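Local coordinates for protein bile acid 7a-dehydratase, BaiE (Clostridium hiranonis DSM 13275, PDB 4L8P) that probably removes the 7-alpha hydroxyl group of bile acid intermediates as water, as a lyase with a cystatin-like, SnoaL-type fold, at residues I128-K133 against I177-N182; D59-T64 against E85-L90; I33-D38 against I109-E114. One frame throughout, in Å; residues are numbered along the deposited sequence.

Contact 1. Residues I128-K133 against I177-N182; sequences IFTDGK and IHITSN
T130 and I179 have the nearest CA atoms of the two segments, 8.9 Å apart, and no hydrogen bond joins the segments directly, so side chains and a shared water bridge the gap. In 128-133 the strand gives out after F129 and the chain continues as a loop through T130 and D131. Facing it, 178-182 is a short strand near the C-terminus.

The apolar part centres on CD1 of I179, which lies 4.0 Å from CG2 of T130, the two side chains crossing at about a right angle. I128 approaches the same methyl more loosely, its CG2 4.4 Å from I179 CD1. A long branched residue suits position 179 because its end can span the space between the backbones. T130 is two-sided: with chi1 at 58°, its CG2 faces I179 and the amide of N182, ND2 being 3.8 Å away, while OG1 is left for polar partners. That hydroxyl is hydrogen-bonded to D131 OD2 at 2.8 Å and to the carbonyl oxygen of E97, and it accepts from a water, which in turn accepts from N182 ND2 at 2.9 Å. N182 comes from the direction opposite to T130, and its other amide atom, OD1, accepts a hydrogen bond from the backbone N of H184; D131 OD2 also meets K185 in a salt bridge.

Within the chain, I99 of strand 98-111 touches both T130 and N182, and R173 packs on I128 and I179. Strand 178-182 pairs antiparallel with a strand of the second subunit, continuing the sheet across the interface, and F167 of that subunit packs on I128.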
loop_
_atom_site.group_PDB
_atom_site.type_symbol
_atom_site.label_atom_id
_atom_site.label_comp_id
_atom_site.label_asym_id
_atom_site.label_seq_id
_atom_site.Cartn_x
_atom_site.Cartn_y
_atom_site.Cartn_z
ATOM N N ILE A 128 -13.872 12.000 8.936
ATOM C CA ILE A 128 -14.846 11.997 10.038
ATOM C C ILE A 128 -14.827 13.365 10.740
ATOM O O ILE A 128 -13.782 13.835 11.178
ATOM C CB ILE A 128 -14.521 10.893 11.076
ATOM C CG1 ILE A 128 -14.589 9.498 10.415
ATOM C CG2 ILE A 128 -15.443 10.993 12.299
ATOM C CD1 ILE A 128 -13.984 8.376 11.230
ATOM N N PHE A 129 -15.990 13.995 10.823
ATOM C CA PHE A 129 -16.144 15.246 11.563
ATOM C C PHE A 129 -16.669 14.916 12.964
ATOM O O PHE A 129 -17.730 14.296 13.110
ATOM C CB PHE A 129 -17.078 16.192 10.801
ATOM C CG PHE A 129 -16.481 16.725 9.531
ATOM C CD1 PHE A 129 -16.613 16.023 8.332
ATOM C CD2 PHE A 129 -15.752 17.920 9.540
ATOM C CE1 PHE A 129 -16.042 16.505 7.162
ATOM C CE2 PHE A 129 -15.187 18.408 8.376
ATOM C CZ PHE A 129 -15.335 17.705 7.188
ATOM N N THR A 130 -15.949 15.363 13.997
ATOM C CA THR A 130 -16.268 14.972 15.380
ATOM C C THR A 130 -17.029 16.027 16.137
ATOM O O THR A 130 -17.638 15.715 17.164
ATOM C CB THR A 130 -14.988 14.661 16.185
ATOM O OG1 THR A 130 -14.130 15.797 16.182
ATOM C CG2 THR A 130 -14.246 13.485 15.565
ATOM N N ASP A 131 -16.946 17.272 15.686
ATOM C CA ASP A 131 -17.515 18.420 16.424
ATOM C C ASP A 131 -17.804 19.483 15.402
ATOM O O ASP A 131 -17.435 19.333 14.242
ATOM C CB ASP A 131 -16.541 18.970 17.491
ATOM C CG ASP A 131 -16.143 17.918 18.538
ATOM O OD1 ASP A 131 -16.896 17.741 19.525
ATOM O OD2 ASP A 131 -15.100 17.229 18.358
ATOM N N GLY A 132 -18.480 20.552 15.819
ATOM C CA GLY A 132 -18.817 21.648 14.915
ATOM C C GLY A 132 -20.072 21.412 14.084
ATOM O O GLY A 132 -20.884 20.528 14.391
ATOM N N LYS A 133 -20.205 22.215 13.022
ATOM C CA LYS A 133 -21.395 22.258 12.158
ATOM C C LYS A 133 -21.609 20.965 11.399
ATOM O O LYS A 133 -22.742 20.589 11.110
ATOM C CB LYS A 133 -21.265 23.385 11.126
ATOM N N ILE A 177 -21.696 5.494 18.098
ATOM C CA ILE A 177 -20.329 4.981 17.859
ATOM C C ILE A 177 -19.406 5.617 18.907
ATOM O O ILE A 177 -19.564 6.793 19.247
ATOM C CB ILE A 177 -19.833 5.285 16.422
ATOM C CG1 ILE A 177 -20.659 4.482 15.391
ATOM C CG2 ILE A 177 -18.346 4.971 16.258
ATOM C CD1 ILE A 177 -20.517 5.001 13.986
ATOM N N HIS A 178 -18.482 4.829 19.443
ATOM C CA HIS A 178 -17.529 5.296 20.436
ATOM C C HIS A 178 -16.197 5.537 19.775
ATOM O O HIS A 178 -15.507 4.601 19.425
ATOM C CB HIS A 178 -17.369 4.261 21.551
ATOM C CG HIS A 178 -16.572 4.749 22.724
ATOM N ND1 HIS A 178 -16.386 3.978 23.848
ATOM C CD2 HIS A 178 -15.937 5.926 22.967
ATOM C CE1 HIS A 178 -15.678 4.657 24.736
ATOM N NE2 HIS A 178 -15.382 5.837 24.223
ATOM N N ILE A 179 -15.827 6.805 19.604
ATOM C CA ILE A 179 -14.485 7.146 19.176
ATOM C C ILE A 179 -13.631 7.138 20.438
ATOM O O ILE A 179 -13.758 8.017 21.301
ATOM C CB ILE A 179 -14.410 8.511 18.458
ATOM C CG1 ILE A 179 -15.284 8.498 17.191
ATOM C CG2 ILE A 179 -12.959 8.857 18.113
ATOM C CD1 ILE A 179 -15.450 9.843 16.518
ATOM N N THR A 180 -12.769 6.139 20.535
ATOM C CA THR A 180 -11.965 5.897 21.714
ATOM C C THR A 180 -10.598 6.569 21.652
ATOM O O THR A 180 -10.002 6.811 22.692
ATOM C CB THR A 180 -11.794 4.390 21.960
ATOM O OG1 THR A 180 -11.187 3.793 20.813
ATOM C CG2 THR A 180 -13.149 3.745 22.222
ATOM N N SER A 181 -10.127 6.880 20.459
ATOM C CA SER A 181 -8.860 7.582 20.267
ATOM C C SER A 181 -9.033 8.610 19.174
ATOM O O SER A 181 -9.735 8.387 18.172
ATOM C CB SER A 181 -7.748 6.616 19.847
ATOM O OG SER A 181 -7.362 5.766 20.898
ATOM N N ASN A 182 -8.355 9.745 19.347
ATOM C CA ASN A 182 -8.374 10.802 18.340
ATOM C C ASN A 182 -7.139 11.660 18.578
ATOM O O ASN A 182 -7.086 12.404 19.580
ATOM C CB ASN A 182 -9.681 11.623 18.441
ATOM C CG ASN A 182 -9.726 12.797 17.478
ATOM O OD1 ASN A 182 -8.743 13.096 16.794
ATOM N ND2 ASN A 182 -10.897 13.437 17.367
HETATM O O HOH W 1 -11.377 15.796 15.822
#

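Contact 2. Residues D59-T64 against E85-L90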
loop_
_atom_site.group_PDB
_atom_site.type_symbol
_atom_site.label_atom_id
_atom_site.label_comp_id
_atom_site.label_asym_id
_atom_site.label_seq_id
_atom_site.Cartn_x
_atom_site.Cartn_y
_atom_site.Cartn_z
ATOM N N ASP A 59 3.558 22.837 8.536
ATOM C CA ASP A 59 4.921 23.286 8.199
ATOM C C ASP A 59 5.765 22.199 7.559
ATOM O O ASP A 59 6.471 22.456 6.585
ATOM C CB ASP A 59 5.659 23.817 9.437
ATOM C CG ASP A 59 5.071 25.120 9.952
ATOM O OD1 ASP A 59 4.418 25.831 9.166
ATOM O OD2 ASP A 59 5.268 25.421 11.149
ATOM N N GLU A 60 5.707 20.999 8.122
ATOM C CA GLU A 60 6.376 19.835 7.512
ATOM C C GLU A 60 5.795 19.459 6.142
ATOM O O GLU A 60 6.550 19.195 5.190
ATOM C CB GLU A 60 6.400 18.634 8.473
ATOM C CG GLU A 60 7.410 17.569 8.054
ATOM C CD GLU A 60 7.675 16.503 9.112
ATOM O OE1 GLU A 60 7.036 16.506 10.193
ATOM O OE2 GLU A 60 8.540 15.641 8.852
ATOM N N LEU A 61 4.465 19.482 5.999
ATOM C CA LEU A 61 3.860 19.227 4.689
ATOM C C LEU A 61 4.382 20.196 3.625
ATOM O O LEU A 61 4.638 19.825 2.474
ATOM C CB LEU A 61 2.348 19.335 4.757
ATOM C CG LEU A 61 1.637 18.882 3.469
ATOM C CD1 LEU A 61 0.295 18.294 3.869
ATOM C CD2 LEU A 61 1.364 20.013 2.482
ATOM N N GLU A 62 4.550 21.463 4.000
ATOM C CA GLU A 62 5.053 22.473 3.078
ATOM C C GLU A 62 6.416 22.097 2.454
ATOM O O GLU A 62 6.668 22.417 1.300
ATOM C CB GLU A 62 5.175 23.835 3.800
ATOM C CG GLU A 62 5.397 25.013 2.870
ATOM C CD GLU A 62 5.421 26.352 3.608
ATOM O OE1 GLU A 62 4.734 26.470 4.630
ATOM O OE2 GLU A 62 6.111 27.275 3.138
ATOM N N THR A 63 7.247 21.366 3.186
ATOM C CA THR A 63 8.580 20.943 2.699
ATOM C C THR A 63 8.522 19.877 1.598
ATOM O O THR A 63 9.512 19.647 0.925
ATOM C CB THR A 63 9.495 20.419 3.818
ATOM O OG1 THR A 63 9.032 19.143 4.310
ATOM C CG2 THR A 63 9.611 21.417 4.958
ATOM N N THR A 64 7.368 19.234 1.420
ATOM C CA THR A 64 7.176 18.276 0.327
ATOM C C THR A 64 6.810 18.926 -1.014
ATOM O O THR A 64 6.822 18.247 -2.036
ATOM C CB THR A 64 6.087 17.221 0.678
ATOM O OG1 THR A 64 4.786 17.827 0.634
ATOM C CG2 THR A 64 6.359 16.560 2.036
ATOM N N GLU A 85 0.432 29.142 0.498
ATOM C CA GLU A 85 -0.990 29.246 0.131
ATOM C C GLU A 85 -1.654 27.869 0.201
ATOM O O GLU A 85 -2.804 27.759 0.630
ATOM C CB GLU A 85 -1.194 29.858 -1.264
ATOM C CG GLU A 85 -1.014 31.379 -1.354
ATOM C CD GLU A 85 -1.403 31.956 -2.713
ATOM O OE1 GLU A 85 -1.868 31.183 -3.568
ATOM O OE2 GLU A 85 -1.264 33.200 -2.923
ATOM N N VAL A 86 -0.940 26.839 -0.232
ATOM C CA VAL A 86 -1.471 25.476 -0.161
ATOM C C VAL A 86 -1.734 25.096 1.301
ATOM O O VAL A 86 -2.829 24.629 1.629
ATOM C CB VAL A 86 -0.559 24.443 -0.819
ATOM C CG1 VAL A 86 -1.101 23.030 -0.574
ATOM C CG2 VAL A 86 -0.410 24.694 -2.320
ATOM N N THR A 87 -0.747 25.310 2.178
ATOM C CA THR A 87 -0.910 24.900 3.584
ATOM C C THR A 87 -1.892 25.789 4.356
ATOM O O THR A 87 -2.565 25.295 5.269
ATOM C CB THR A 87 0.449 24.764 4.310
ATOM O OG1 THR A 87 1.122 26.027 4.286
ATOM C CG2 THR A 87 1.310 23.730 3.627
ATOM N N GLU A 88 -2.004 27.074 3.994
ATOM C CA GLU A 88 -3.070 27.909 4.544
ATOM C C GLU A 88 -4.466 27.403 4.189
ATOM O O GLU A 88 -5.357 27.396 5.028
ATOM C CB GLU A 88 -2.917 29.370 4.125
ATOM C CG GLU A 88 -1.796 30.061 4.881
ATOM C CD GLU A 88 -1.470 31.465 4.367
ATOM O OE1 GLU A 88 -1.601 31.739 3.146
ATOM O OE2 GLU A 88 -1.052 32.292 5.202
ATOM N N TYR A 89 -4.664 27.003 2.942
ATOM C CA TYR A 89 -5.926 26.402 2.530
ATOM C C TYR A 89 -6.189 25.111 3.336
ATOM O O TYR A 89 -7.278 24.929 3.884
ATOM C CB TYR A 89 -5.956 26.102 1.012
ATOM C CG TYR A 89 -7.142 25.220 0.631
ATOM C CD1 TYR A 89 -8.423 25.772 0.436
ATOM C CD2 TYR A 89 -7.005 23.833 0.530
ATOM C CE1 TYR A 89 -9.517 24.968 0.132
ATOM C CE2 TYR A 89 -8.099 23.020 0.238
ATOM C CZ TYR A 89 -9.346 23.592 0.041
ATOM O OH TYR A 89 -10.412 22.770 -0.249
ATOM N N LEU A 90 -5.209 24.226 3.376
ATOM C CA LEU A 90 -5.406 22.921 4.019
ATOM C C LEU A 90 -5.700 23.040 5.514
ATOM O O LEU A 90 -6.583 22.343 6.035
ATOM C CB LEU A 90 -4.231 21.992 3.779
ATOM C CG LEU A 90 -4.008 21.512 2.332
ATOM C CD1 LEU A 90 -2.703 20.735 2.246
ATOM C CD2 LEU A 90 -5.162 20.664 1.808
#
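L61 and L90 supply the purely apolar part of this meeting between helices 58-62 and 83-93. CD2 of L61 lies 4.1 Å from CD1 of L90, the side chains crossing at about a right angle; the same L61 methyl is 3.9 Å from CG2 of T87, here with the two side chains sliding past each other in opposite directions. With CG anti to the backbone N (chi1 -172°), L61 sends both methyls into the gap between the helices.

A mixed contact flanks it. T87 CG2 also rests 3.9 Å from CB of E62, while the polar ends, E62 OE1 and T87 OG1, remain 3.7 Å apart without a hydrogen bond. The T87 hydroxyl instead bonds to the carbonyl of K84 in its own helix, an economical use of threonine: the oxygen is satisfied locally and the methyl is left to pack.

Within the SnoaL-like domain the contact joins the short helix that follows the long helix 22-55 to the one that precedes strand 98-111. A pentaethylene glycol, probably from the crystallisation liquor, lies near L90.

No hydrogen bond crosses between the segments, and their direct association rests on van der Waals and hydrophobic contact.

Contact 3. Residues I33-D38 against I109-E114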
loop_
_atom_site.group_PDB
_atom_site.type_symbol
_atom_site.label_atom_id
_atom_site.label_comp_id
_atom_site.label_asym_id
_atom_site.label_seq_id
_atom_site.Cartn_x
_atom_site.Cartn_y
_atom_site.Cartn_z
ATOM N N ILE A 33 20.627 2.345 -11.221
ATOM C CA ILE A 33 20.544 2.542 -9.772
ATOM C C ILE A 33 19.983 3.941 -9.465
ATOM O O ILE A 33 19.207 4.097 -8.546
ATOM C CB ILE A 33 21.918 2.318 -9.060
ATOM C CG1 ILE A 33 21.729 2.074 -7.562
ATOM C CG2 ILE A 33 22.857 3.480 -9.237
ATOM C CD1 ILE A 33 21.261 0.673 -7.259
ATOM N N GLN A 34 20.358 4.945 -10.259
ATOM C CA GLN A 34 19.833 6.287 -10.044
ATOM C C GLN A 34 18.308 6.269 -10.214
ATOM O O GLN A 34 17.587 6.892 -9.432
ATOM C CB GLN A 34 20.448 7.331 -10.987
ATOM C CG GLN A 34 19.973 8.770 -10.709
ATOM C CD GLN A 34 20.341 9.230 -9.296
ATOM O OE1 GLN A 34 21.517 9.330 -8.963
ATOM N NE2 GLN A 34 19.333 9.488 -8.449
ATOM N N ARG A 35 17.827 5.558 -11.219
ATOM C CA ARG A 35 16.386 5.445 -11.454
ATOM C C ARG A 35 15.688 4.817 -10.238
ATOM O O ARG A 35 14.670 5.347 -9.741
ATOM C CB ARG A 35 16.091 4.646 -12.724
ATOM C CG ARG A 35 14.608 4.394 -12.975
ATOM C CD ARG A 35 14.313 3.633 -14.270
ATOM N NE ARG A 35 12.940 3.065 -14.203
ATOM C CZ ARG A 35 12.579 1.864 -13.714
ATOM N NH1 ARG A 35 13.465 0.995 -13.205
ATOM N NH2 ARG A 35 11.289 1.511 -13.734
ATOM N N LEU A 36 16.225 3.689 -9.750
ATOM C CA LEU A 36 15.622 3.027 -8.592
ATOM C C LEU A 36 15.670 3.873 -7.342
ATOM O O LEU A 36 14.707 3.905 -6.571
ATOM C CB LEU A 36 16.274 1.689 -8.316
ATOM C CG LEU A 36 16.006 0.631 -9.383
ATOM C CD1 LEU A 36 16.943 -0.535 -9.165
ATOM C CD2 LEU A 36 14.578 0.157 -9.386
ATOM N N ASN A 37 16.795 4.565 -7.139
ATOM C CA ASN A 37 16.885 5.505 -6.025
ATOM C C ASN A 37 15.845 6.625 -6.108
ATOM O O ASN A 37 15.222 6.987 -5.082
ATOM C CB ASN A 37 18.279 6.148 -5.939
ATOM C CG ASN A 37 19.297 5.241 -5.270
ATOM O OD1 ASN A 37 18.935 4.311 -4.553
ATOM N ND2 ASN A 37 20.569 5.532 -5.479
ATOM N N ASP A 38 15.669 7.190 -7.306
ATOM C CA ASP A 38 14.647 8.236 -7.519
ATOM C C ASP A 38 13.226 7.714 -7.249
ATOM O O ASP A 38 12.427 8.379 -6.580
ATOM C CB ASP A 38 14.758 8.818 -8.927
ATOM C CG ASP A 38 15.954 9.731 -9.101
ATOM O OD1 ASP A 38 16.424 10.354 -8.127
ATOM O OD2 ASP A 38 16.406 9.828 -10.251
ATOM N N ILE A 109 5.405 4.751 -10.506
ATOM C CA ILE A 109 6.333 5.866 -10.640
ATOM C C ILE A 109 7.177 5.708 -11.930
ATOM O O ILE A 109 7.902 4.684 -12.102
ATOM C CB ILE A 109 7.276 6.005 -9.426
ATOM C CG1 ILE A 109 6.517 5.972 -8.058
ATOM C CG2 ILE A 109 8.147 7.255 -9.579
ATOM C CD1 ILE A 109 5.422 6.991 -7.937
ATOM N N THR A 110 7.117 6.727 -12.790
ATOM C CA THR A 110 7.921 6.836 -13.977
ATOM C C THR A 110 8.865 8.016 -13.836
ATOM O O THR A 110 8.426 9.177 -13.676
ATOM C CB THR A 110 7.022 7.020 -15.215
ATOM O OG1 THR A 110 6.020 5.974 -15.250
ATOM C CG2 THR A 110 7.847 6.943 -16.473
ATOM N N ILE A 111 10.166 7.740 -13.890
ATOM C CA ILE A 111 11.157 8.814 -13.952
ATOM C C ILE A 111 11.242 9.298 -15.416
ATOM O O ILE A 111 11.588 8.535 -16.303
ATOM C CB ILE A 111 12.519 8.360 -13.427
ATOM C CG1 ILE A 111 12.397 7.637 -12.068
ATOM C CG2 ILE A 111 13.489 9.548 -13.339
ATOM C CD1 ILE A 111 11.760 8.414 -10.916
ATOM N N ASP A 112 10.903 10.563 -15.641
ATOM C CA ASP A 112 10.735 11.120 -16.984
ATOM C C ASP A 112 11.994 11.782 -17.510
ATOM O O ASP A 112 12.174 11.863 -18.714
ATOM C CB ASP A 112 9.600 12.161 -16.991
ATOM C CG ASP A 112 8.274 11.569 -16.660
ATOM O OD1 ASP A 112 7.984 10.424 -17.107
ATOM O OD2 ASP A 112 7.521 12.229 -15.914
ATOM N N SER A 113 12.853 12.235 -16.614
ATOM C CA SER A 113 14.128 12.860 -16.992
ATOM C C SER A 113 15.047 12.798 -15.773
ATOM O O SER A 113 14.739 12.107 -14.797
ATOM C CB SER A 113 13.914 14.295 -17.533
ATOM O OG SER A 113 13.702 15.246 -16.511
ATOM N N GLU A 114 16.157 13.526 -15.812
ATOM C CA GLU A 114 17.054 13.597 -14.661
ATOM C C GLU A 114 16.439 14.311 -13.466
ATOM O O GLU A 114 16.905 14.142 -12.348
ATOM C CB GLU A 114 18.399 14.225 -15.054
ATOM C CG GLU A 114 18.472 15.750 -15.159
ATOM C CD GLU A 114 17.891 16.347 -16.467
ATOM O OE1 GLU A 114 17.130 15.674 -17.201
ATOM O OE2 GLU A 114 18.237 17.503 -16.773
HETATM O O HOH W 2 11.067 5.157 -14.691
HETATM O O HOH W 3 9.313 3.221 -14.398
HETATM O O HOH W 4 17.964 11.913 -11.152
#
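I111 presses its terminal methyl against the helix at D38, where CD1 comes within 3.6 Å of D38 CB. This is the tight part of the contact, and I111 makes it with its CG1 branch: CG1 itself lies 4.0 Å from CG of R35, the side chains crossing obliquely, and equally far from R35 O. A chi1 of -48° sets CG1 beside R35, and chi2, -58°, then turns CD1 onto D38, a reach that suits isoleucine. D38 contributes its CB here, leaving its carboxylate for other partners.

The contact belongs to the helix-on-sheet layer of the SnoaL-like, cystatin-like fold, in which a long N-terminal helix, here 22-55, packs against a curved antiparallel sheet. Strand 98-111 is the outermost strand on one side of that sheet within the chain, and I39 and I42 of the helix extend the apolar seam along I109 and I111.

On either side of I111 the segments draw apart and are bridged by water. The extended chain of R35 runs past the isoleucine and sets its guanidinium beside the strand, where two waters lie at its edge, in its plane. One accepts from NE at 2.9 Å and from the backbone N of I111; the other accepts from NH2 at 2.7 Å and donates to I109 O. Arginine fits here, with aliphatic length for I111 and several N-H groups for the waters. At the opposite end a third water donates to D38 OD2 at 2.8 Å and to E114 O. The other carboxylate oxygen, OD1, is held by W156 NE1 and by a salt bridge with K151, and takes a weak bond from Q34 NE2. Beyond the chain, Q44 of the third subunit donates to I109 O.

How the contacts relate
Contact 3 opens first along the chain, and contact 2 falls wholly between its two segments; contact 1 follows after both. Contacts 1 and 3 lie on opposite sides of the chain's centre, 41 Å apart between centres, yet both reach the same four-stranded antiparallel sheet through its neighbouring strands 116-129 and 98-111. Contact 2 is about 24 Å from contact 1 and 25 Å from contact 3, centre to centre; its helices, 58-62 and 83-93, follow helix 22-55 and precede strand 98-111. Contacts 1 and 3 both touch the second subunit, whereas contact 2 meets no other chain; contact 3 also touches the third subunit, consistent with subunit interfaces at both ends of the molecule.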